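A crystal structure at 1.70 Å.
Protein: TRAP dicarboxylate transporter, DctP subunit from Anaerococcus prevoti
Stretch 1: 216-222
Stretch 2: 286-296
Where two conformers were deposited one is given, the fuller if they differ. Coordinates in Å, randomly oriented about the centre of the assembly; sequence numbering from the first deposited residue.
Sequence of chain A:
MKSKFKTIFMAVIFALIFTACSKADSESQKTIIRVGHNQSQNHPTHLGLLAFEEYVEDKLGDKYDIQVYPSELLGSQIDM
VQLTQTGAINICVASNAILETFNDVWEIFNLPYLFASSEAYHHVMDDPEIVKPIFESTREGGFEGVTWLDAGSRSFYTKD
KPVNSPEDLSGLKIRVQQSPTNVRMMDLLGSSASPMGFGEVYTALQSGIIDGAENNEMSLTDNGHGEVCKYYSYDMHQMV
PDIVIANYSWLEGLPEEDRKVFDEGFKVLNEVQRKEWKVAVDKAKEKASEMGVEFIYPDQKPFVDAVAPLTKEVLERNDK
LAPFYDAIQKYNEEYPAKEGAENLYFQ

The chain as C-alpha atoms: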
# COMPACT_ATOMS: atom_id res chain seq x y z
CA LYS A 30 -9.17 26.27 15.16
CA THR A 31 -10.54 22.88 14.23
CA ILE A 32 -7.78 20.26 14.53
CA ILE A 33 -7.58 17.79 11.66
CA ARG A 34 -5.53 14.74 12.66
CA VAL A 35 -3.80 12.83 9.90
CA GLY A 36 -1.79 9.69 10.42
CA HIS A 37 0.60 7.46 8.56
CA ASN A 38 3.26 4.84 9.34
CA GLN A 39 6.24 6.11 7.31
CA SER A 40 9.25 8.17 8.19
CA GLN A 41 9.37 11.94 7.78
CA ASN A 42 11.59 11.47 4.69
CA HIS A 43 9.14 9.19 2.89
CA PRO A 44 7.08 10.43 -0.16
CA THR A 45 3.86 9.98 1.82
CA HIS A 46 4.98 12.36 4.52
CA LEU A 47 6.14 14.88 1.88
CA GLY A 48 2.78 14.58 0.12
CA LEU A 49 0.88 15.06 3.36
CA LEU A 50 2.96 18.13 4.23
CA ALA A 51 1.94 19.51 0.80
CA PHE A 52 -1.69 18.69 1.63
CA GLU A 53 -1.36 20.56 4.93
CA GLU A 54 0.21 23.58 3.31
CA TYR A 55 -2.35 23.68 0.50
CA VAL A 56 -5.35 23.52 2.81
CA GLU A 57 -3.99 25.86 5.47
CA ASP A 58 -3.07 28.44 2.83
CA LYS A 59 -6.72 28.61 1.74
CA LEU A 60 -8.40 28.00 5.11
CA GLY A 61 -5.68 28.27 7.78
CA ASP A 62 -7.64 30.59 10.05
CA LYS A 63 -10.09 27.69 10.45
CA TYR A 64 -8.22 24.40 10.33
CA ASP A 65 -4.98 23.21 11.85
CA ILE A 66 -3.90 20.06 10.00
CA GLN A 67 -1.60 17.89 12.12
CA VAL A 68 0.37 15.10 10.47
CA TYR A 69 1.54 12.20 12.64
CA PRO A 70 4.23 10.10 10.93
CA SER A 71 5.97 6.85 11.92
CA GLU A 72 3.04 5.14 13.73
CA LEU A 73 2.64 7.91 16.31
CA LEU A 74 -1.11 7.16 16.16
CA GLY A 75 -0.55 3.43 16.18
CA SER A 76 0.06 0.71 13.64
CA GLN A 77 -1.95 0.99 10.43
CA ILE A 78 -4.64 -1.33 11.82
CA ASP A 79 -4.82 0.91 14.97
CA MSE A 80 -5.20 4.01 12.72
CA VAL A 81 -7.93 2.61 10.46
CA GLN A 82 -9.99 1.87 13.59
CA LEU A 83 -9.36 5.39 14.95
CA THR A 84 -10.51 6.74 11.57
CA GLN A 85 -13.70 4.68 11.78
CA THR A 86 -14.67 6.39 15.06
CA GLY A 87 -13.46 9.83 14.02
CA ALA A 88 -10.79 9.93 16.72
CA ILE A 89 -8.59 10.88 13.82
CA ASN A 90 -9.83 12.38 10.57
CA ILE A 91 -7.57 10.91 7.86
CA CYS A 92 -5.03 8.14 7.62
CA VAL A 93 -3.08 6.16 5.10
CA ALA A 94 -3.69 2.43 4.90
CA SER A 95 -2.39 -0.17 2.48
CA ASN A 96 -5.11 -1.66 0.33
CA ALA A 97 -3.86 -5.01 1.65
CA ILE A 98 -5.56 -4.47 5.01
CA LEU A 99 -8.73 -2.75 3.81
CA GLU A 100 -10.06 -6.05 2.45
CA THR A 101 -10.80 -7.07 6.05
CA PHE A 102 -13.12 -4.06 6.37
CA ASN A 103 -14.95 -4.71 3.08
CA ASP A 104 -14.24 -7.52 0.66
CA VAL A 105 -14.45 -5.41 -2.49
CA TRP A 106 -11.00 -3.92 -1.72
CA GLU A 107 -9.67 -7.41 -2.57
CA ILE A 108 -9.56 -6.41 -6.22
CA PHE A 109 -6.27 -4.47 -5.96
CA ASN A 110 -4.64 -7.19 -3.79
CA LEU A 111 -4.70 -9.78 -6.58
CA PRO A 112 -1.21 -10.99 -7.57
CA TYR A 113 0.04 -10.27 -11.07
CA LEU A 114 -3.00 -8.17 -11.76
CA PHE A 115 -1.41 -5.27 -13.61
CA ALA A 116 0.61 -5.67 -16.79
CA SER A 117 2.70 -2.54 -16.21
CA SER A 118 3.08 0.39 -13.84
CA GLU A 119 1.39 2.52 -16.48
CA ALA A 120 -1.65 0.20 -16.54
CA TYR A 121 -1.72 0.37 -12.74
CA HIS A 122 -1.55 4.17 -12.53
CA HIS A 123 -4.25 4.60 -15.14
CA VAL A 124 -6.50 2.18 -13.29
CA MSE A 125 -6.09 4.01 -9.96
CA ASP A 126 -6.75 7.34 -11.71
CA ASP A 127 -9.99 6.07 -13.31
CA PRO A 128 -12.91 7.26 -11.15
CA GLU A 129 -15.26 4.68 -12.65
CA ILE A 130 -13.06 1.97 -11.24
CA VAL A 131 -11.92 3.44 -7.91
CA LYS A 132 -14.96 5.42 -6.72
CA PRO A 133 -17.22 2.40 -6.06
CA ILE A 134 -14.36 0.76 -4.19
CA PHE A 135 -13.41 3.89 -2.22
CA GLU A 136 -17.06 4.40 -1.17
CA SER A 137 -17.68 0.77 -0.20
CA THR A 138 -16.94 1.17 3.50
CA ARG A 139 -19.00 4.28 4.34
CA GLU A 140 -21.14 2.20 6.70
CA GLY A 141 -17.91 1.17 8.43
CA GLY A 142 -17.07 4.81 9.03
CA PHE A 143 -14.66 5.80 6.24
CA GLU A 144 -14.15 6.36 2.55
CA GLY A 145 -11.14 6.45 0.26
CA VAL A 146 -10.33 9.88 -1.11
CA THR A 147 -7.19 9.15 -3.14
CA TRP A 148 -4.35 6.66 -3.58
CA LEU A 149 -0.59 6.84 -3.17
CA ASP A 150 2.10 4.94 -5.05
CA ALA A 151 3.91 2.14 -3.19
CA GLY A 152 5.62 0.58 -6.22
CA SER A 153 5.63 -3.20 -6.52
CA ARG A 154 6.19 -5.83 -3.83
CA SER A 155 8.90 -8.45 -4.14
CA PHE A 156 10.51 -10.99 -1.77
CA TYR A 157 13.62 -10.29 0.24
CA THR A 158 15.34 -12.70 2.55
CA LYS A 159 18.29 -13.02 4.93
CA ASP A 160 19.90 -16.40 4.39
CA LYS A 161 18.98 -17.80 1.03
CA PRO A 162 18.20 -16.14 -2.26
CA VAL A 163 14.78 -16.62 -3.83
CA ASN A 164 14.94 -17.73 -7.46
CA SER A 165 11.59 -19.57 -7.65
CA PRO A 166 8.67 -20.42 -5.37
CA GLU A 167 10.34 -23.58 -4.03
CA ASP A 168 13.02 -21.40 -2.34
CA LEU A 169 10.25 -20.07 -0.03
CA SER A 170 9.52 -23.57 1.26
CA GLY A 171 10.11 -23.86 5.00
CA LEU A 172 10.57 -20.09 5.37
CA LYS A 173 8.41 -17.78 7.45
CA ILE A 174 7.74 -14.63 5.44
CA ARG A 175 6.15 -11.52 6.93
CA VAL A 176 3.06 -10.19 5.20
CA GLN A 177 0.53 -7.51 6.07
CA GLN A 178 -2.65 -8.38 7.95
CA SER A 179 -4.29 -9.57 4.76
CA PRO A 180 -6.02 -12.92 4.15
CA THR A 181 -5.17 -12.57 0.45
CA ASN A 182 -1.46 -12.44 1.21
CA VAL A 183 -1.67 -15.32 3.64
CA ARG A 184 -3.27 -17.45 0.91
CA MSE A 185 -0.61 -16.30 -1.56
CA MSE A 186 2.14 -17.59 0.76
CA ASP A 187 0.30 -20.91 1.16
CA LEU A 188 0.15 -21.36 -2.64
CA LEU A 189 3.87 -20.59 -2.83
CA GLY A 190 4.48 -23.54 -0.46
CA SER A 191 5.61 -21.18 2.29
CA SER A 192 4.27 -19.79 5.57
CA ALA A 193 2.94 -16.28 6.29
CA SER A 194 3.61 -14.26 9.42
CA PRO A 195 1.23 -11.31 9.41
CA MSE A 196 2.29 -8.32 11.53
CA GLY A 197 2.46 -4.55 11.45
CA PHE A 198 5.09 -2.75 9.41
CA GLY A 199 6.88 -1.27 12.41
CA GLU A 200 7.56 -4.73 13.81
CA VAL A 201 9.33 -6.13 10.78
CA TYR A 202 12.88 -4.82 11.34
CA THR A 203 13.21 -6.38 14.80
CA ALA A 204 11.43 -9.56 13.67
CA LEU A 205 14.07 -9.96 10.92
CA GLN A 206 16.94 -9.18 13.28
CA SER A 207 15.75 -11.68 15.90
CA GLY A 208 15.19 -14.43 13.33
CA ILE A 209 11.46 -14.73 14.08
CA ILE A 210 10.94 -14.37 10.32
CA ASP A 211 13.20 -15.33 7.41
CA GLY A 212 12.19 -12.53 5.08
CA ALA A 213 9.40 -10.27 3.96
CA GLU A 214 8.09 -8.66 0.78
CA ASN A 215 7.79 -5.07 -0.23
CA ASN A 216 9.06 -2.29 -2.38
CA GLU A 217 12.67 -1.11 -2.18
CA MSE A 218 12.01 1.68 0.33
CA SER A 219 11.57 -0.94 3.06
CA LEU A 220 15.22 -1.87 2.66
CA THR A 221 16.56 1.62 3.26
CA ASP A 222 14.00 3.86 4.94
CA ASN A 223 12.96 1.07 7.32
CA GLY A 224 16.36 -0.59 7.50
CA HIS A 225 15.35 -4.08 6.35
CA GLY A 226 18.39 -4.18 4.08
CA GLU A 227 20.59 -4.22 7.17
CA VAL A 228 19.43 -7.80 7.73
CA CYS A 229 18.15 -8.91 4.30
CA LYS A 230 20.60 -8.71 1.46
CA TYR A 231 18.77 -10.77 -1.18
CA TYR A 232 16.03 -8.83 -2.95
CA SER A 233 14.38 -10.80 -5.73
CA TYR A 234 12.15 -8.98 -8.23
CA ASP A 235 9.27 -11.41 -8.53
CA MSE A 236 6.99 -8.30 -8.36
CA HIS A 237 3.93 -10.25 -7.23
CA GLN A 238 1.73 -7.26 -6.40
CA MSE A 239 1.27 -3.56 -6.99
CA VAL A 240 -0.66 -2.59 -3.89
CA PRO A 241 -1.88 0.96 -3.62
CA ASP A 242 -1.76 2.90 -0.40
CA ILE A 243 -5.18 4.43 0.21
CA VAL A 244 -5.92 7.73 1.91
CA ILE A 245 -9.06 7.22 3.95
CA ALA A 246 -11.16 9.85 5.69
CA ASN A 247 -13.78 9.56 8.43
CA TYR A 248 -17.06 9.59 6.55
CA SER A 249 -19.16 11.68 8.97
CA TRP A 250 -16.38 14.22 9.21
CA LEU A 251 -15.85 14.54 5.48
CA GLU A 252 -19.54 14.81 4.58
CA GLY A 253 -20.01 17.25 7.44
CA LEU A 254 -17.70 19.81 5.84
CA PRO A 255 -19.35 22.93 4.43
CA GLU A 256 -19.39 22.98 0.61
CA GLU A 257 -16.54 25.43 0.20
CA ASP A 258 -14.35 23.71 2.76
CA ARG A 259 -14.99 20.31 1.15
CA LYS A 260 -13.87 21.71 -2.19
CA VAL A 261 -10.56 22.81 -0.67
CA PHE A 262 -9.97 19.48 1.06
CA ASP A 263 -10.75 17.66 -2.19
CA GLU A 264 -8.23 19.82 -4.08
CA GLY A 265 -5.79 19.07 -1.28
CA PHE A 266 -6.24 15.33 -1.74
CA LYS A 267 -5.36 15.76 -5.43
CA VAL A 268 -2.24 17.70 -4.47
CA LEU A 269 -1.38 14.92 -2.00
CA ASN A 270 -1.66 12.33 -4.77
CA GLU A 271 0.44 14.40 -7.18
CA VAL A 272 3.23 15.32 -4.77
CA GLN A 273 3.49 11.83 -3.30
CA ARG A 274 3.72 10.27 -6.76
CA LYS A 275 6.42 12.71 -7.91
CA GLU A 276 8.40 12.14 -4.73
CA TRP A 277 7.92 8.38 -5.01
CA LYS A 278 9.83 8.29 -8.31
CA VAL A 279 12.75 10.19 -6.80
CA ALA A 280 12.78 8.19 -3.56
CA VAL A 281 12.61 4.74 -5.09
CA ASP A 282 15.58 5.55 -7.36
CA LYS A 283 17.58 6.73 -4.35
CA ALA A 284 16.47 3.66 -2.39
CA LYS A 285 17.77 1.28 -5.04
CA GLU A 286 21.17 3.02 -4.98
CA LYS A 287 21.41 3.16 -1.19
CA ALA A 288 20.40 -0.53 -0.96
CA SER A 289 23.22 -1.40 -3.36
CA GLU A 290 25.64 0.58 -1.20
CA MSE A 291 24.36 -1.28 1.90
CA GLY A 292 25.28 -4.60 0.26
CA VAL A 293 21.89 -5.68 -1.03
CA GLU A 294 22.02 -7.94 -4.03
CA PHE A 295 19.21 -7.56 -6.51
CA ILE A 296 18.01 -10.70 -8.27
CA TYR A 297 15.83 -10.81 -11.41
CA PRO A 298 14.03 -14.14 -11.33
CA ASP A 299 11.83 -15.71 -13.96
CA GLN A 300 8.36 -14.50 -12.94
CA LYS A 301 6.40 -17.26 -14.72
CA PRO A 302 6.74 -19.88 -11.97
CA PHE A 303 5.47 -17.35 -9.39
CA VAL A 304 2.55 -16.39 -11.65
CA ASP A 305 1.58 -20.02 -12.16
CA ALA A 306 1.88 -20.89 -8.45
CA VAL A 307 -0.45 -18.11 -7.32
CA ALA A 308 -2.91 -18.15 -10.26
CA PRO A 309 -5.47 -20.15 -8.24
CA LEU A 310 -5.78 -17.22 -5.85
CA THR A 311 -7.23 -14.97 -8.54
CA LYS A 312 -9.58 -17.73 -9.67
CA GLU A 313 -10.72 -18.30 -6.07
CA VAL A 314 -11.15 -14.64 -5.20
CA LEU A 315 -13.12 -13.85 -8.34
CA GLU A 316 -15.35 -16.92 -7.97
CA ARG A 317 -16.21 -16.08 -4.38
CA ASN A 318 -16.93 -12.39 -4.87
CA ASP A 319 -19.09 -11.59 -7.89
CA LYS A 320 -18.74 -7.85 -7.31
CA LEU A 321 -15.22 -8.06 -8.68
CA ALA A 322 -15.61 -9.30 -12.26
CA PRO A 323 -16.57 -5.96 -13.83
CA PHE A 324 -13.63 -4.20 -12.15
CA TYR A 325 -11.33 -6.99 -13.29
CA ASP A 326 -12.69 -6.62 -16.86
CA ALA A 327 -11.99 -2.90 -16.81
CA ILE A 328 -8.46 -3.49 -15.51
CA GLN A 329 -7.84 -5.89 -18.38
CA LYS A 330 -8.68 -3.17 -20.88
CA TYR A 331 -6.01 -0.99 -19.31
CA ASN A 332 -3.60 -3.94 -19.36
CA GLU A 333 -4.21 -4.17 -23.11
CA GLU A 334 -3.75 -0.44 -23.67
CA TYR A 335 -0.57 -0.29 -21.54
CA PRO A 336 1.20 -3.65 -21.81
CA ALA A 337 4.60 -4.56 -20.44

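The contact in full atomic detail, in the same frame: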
# COMPACT_ATOMS: atom_id res chain seq x y z
N ASN A 216 8.27 -3.10 -1.50
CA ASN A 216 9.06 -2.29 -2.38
C ASN A 216 10.45 -2.01 -1.80
O ASN A 216 10.77 -2.40 -0.67
CB ASN A 216 8.33 -0.99 -2.71
CG ASN A 216 8.06 -0.13 -1.48
OD1 ASN A 216 8.96 0.14 -0.66
ND2 ASN A 216 6.80 0.26 -1.32
N GLU A 217 11.29 -1.32 -2.56
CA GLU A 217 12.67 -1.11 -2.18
C GLU A 217 12.88 -0.15 -1.00
O GLU A 217 13.91 -0.22 -0.35
CB GLU A 217 13.47 -0.61 -3.37
CG GLU A 217 13.40 -1.56 -4.57
CD GLU A 217 12.30 -1.23 -5.58
OE1 GLU A 217 11.20 -0.76 -5.20
OE2 GLU A 217 12.56 -1.46 -6.80
N MSE A 218 11.90 0.70 -0.74
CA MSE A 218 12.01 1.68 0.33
C MSE A 218 12.06 1.01 1.71
O MSE A 218 12.62 1.56 2.65
CB MSE A 218 10.89 2.71 0.24
CG MSE A 218 11.16 3.81 -0.76
SE MSE A 218 12.41 5.01 0.04
CE MSE A 218 11.34 6.34 0.97
N SER A 219 11.49 -0.18 1.82
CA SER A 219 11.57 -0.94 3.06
C SER A 219 13.01 -1.25 3.41
O SER A 219 13.34 -1.36 4.59
CB SER A 219 10.83 -2.28 2.94
OG SER A 219 9.42 -2.08 3.07
N LEU A 220 13.85 -1.47 2.41
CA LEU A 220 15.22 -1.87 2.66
C LEU A 220 16.02 -0.76 3.32
O LEU A 220 16.90 -1.01 4.12
CB LEU A 220 15.93 -2.23 1.35
CG LEU A 220 15.36 -3.41 0.57
CD1 LEU A 220 16.01 -3.53 -0.80
CD2 LEU A 220 15.55 -4.69 1.37
N THR A 221 15.71 0.47 2.93
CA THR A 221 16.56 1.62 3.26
C THR A 221 15.88 2.46 4.33
O THR A 221 16.40 2.58 5.45
CB THR A 221 16.91 2.42 1.99
OG1 THR A 221 15.69 2.80 1.31
CG2 THR A 221 17.79 1.60 1.06
N ASP A 222 14.70 2.99 4.02
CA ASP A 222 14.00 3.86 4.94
C ASP A 222 13.66 3.15 6.24
O ASP A 222 13.69 3.75 7.33
CB ASP A 222 12.73 4.41 4.27
CG ASP A 222 12.37 5.78 4.77
OD1 ASP A 222 13.29 6.61 4.98
OD2 ASP A 222 11.17 6.03 4.98
N GLU A 286 19.74 2.72 -5.04
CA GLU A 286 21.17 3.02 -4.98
C GLU A 286 21.72 2.80 -3.57
O GLU A 286 22.78 2.19 -3.38
CB GLU A 286 21.42 4.45 -5.46
CG GLU A 286 22.78 5.03 -5.05
CD GLU A 286 23.95 4.30 -5.69
OE1 GLU A 286 23.71 3.52 -6.65
OE2 GLU A 286 25.10 4.49 -5.24
N LYS A 287 21.00 3.30 -2.57
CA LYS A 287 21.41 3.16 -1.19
C LYS A 287 21.42 1.68 -0.78
O LYS A 287 22.34 1.22 -0.09
CB LYS A 287 20.50 3.99 -0.29
CG LYS A 287 20.67 3.76 1.20
CD LYS A 287 21.85 4.52 1.79
CE LYS A 287 22.08 4.11 3.26
NZ LYS A 287 20.81 3.98 4.03
N ALA A 288 20.43 0.91 -1.23
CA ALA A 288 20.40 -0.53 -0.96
C ALA A 288 21.65 -1.21 -1.54
O ALA A 288 22.31 -2.02 -0.87
CB ALA A 288 19.14 -1.16 -1.53
N SER A 289 22.00 -0.87 -2.77
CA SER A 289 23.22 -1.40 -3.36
C SER A 289 24.43 -1.08 -2.48
O SER A 289 25.26 -1.94 -2.20
CB SER A 289 23.42 -0.84 -4.76
OG SER A 289 22.48 -1.41 -5.65
N GLU A 290 24.51 0.15 -2.00
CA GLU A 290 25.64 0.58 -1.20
C GLU A 290 25.67 -0.15 0.15
O GLU A 290 26.75 -0.36 0.70
CB GLU A 290 25.59 2.09 -0.98
CG GLU A 290 25.77 2.90 -2.25
CD GLU A 290 25.60 4.39 -2.01
OE1 GLU A 290 25.08 4.78 -0.95
OE2 GLU A 290 25.99 5.18 -2.89
N MSE A 291 24.50 -0.54 0.65
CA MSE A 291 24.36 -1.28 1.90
C MSE A 291 24.73 -2.76 1.73
O MSE A 291 24.78 -3.51 2.70
CB MSE A 291 22.92 -1.23 2.40
CG MSE A 291 22.49 0.07 2.98
SE MSE A 291 20.55 -0.04 3.27
CE MSE A 291 20.55 -1.44 4.59
N GLY A 292 24.94 -3.21 0.50
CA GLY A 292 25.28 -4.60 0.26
C GLY A 292 24.13 -5.47 -0.22
O GLY A 292 24.26 -6.69 -0.30
N VAL A 293 22.99 -4.86 -0.53
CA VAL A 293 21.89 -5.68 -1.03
C VAL A 293 22.19 -6.12 -2.45
O VAL A 293 22.61 -5.33 -3.30
CB VAL A 293 20.55 -4.92 -0.97
CG1 VAL A 293 19.43 -5.73 -1.62
CG2 VAL A 293 20.21 -4.56 0.46
N GLU A 294 21.95 -7.39 -2.69
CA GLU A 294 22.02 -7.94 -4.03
C GLU A 294 20.64 -8.07 -4.63
O GLU A 294 19.73 -8.69 -4.06
CB GLU A 294 22.73 -9.29 -4.00
CG GLU A 294 22.75 -9.99 -5.37
CD GLU A 294 23.41 -11.34 -5.30
OE1 GLU A 294 24.07 -11.61 -4.28
OE2 GLU A 294 23.27 -12.12 -6.27
N PHE A 295 20.46 -7.47 -5.80
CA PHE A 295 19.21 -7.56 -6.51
C PHE A 295 19.24 -8.74 -7.47
O PHE A 295 20.21 -8.95 -8.20
CB PHE A 295 18.89 -6.23 -7.22
CG PHE A 295 18.59 -5.11 -6.27
CD1 PHE A 295 17.35 -5.03 -5.67
CD2 PHE A 295 19.53 -4.15 -5.96
CE1 PHE A 295 17.04 -4.03 -4.80
CE2 PHE A 295 19.25 -3.15 -5.06
CZ PHE A 295 17.99 -3.08 -4.47
N ILE A 296 18.20 -9.55 -7.41
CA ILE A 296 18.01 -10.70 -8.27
C ILE A 296 16.80 -10.48 -9.17
O ILE A 296 15.82 -9.85 -8.75
CB ILE A 296 17.82 -11.97 -7.41
CG1 ILE A 296 19.07 -12.19 -6.55
CG2 ILE A 296 17.54 -13.17 -8.29
CD1 ILE A 296 18.87 -13.23 -5.48

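Two segments far apart in sequence can be held together without a single hydrogen bond between them, provided that their side-chain rotamers place carbon against carbon. The contact between residues 216-222 and 286-296 of this DctP subunit is a compact example: it buries 296 Å², and most of the cover on the first segment falls on two neighbouring residues, Leu220 and Thr221.

Leu220 adopts the common m,t rotamer, with chi1 at -63° and chi2 at 172°. This conformation carries CD1 into a pocket lined by three side chains of the other segment: Leu220 CD1 lies 4.0 Å from Ala288 CB, 4.1 Å from Val293 CG1 and 4.2 Å from Phe295 CE1. The pocket is assembled from residues before and after the turn that ends the helix. Ala288 belongs to the helix, whereas Val293 and Phe295 follow it. Between them, Gly292 takes a positive phi of 101° in a Schellman motif, in which Val293 N bonds back to Ala288 O at 2.9 Å and Gly292 N to Ser289 O at 3.0 Å. At these backbone angles a CB would be jammed against the preceding carbonyl O, so the turn itself calls for glycine; the other segment imposes no such demand.

Thr221 shows how a small side chain can serve several neighbours. Its p rotamer, chi1 55°, directs Thr221 CG2 at the helix, where it meets Ala288 N at 3.6 Å, Lys287 CG at 3.6 Å and Met291 SE at 3.9 Å. The hydroxyl points elsewhere, so the methyl makes the close approach. Lys287 contributes through the aliphatic part of its side chain, which is consistent with a long charged residue remaining exposed while its methylenes pack.

Met291, a selenomethionine, has chi1 -74°, chi2 171° and chi3 64°. CA-to-CB already points toward the first segment; with chi1 m, chi2 near 180° extends the chain, and the p turn at chi3 leaves Met291 CE 3.7 Å from Leu220 O. Met291 SE lies 3.9 Å from both Thr221 CG2 and Leu220 O, so the selenium touches both residues and the terminal methyl adds to the contact with Leu220 O.

At the other end of the contact, Glu217 has chi1 -57° and chi2 93°, the latter between wells. Glu217 CG lies 4.4 Å from Phe295 CE1, while OE2 is hydrogen-bonded elsewhere in the structure, so an acidic residue lends its methylene to an apolar contact. Just before it, Asn216 uses a p rotamer to cap the following turn: Asn216 OD1 accepts a weak bond from Met218 N at 3.0 Å. No hydrogen bond crosses between the segments; Asn216 OD1 bonds within its own segment and Glu217 OE2 elsewhere, and what joins the two segments is packing.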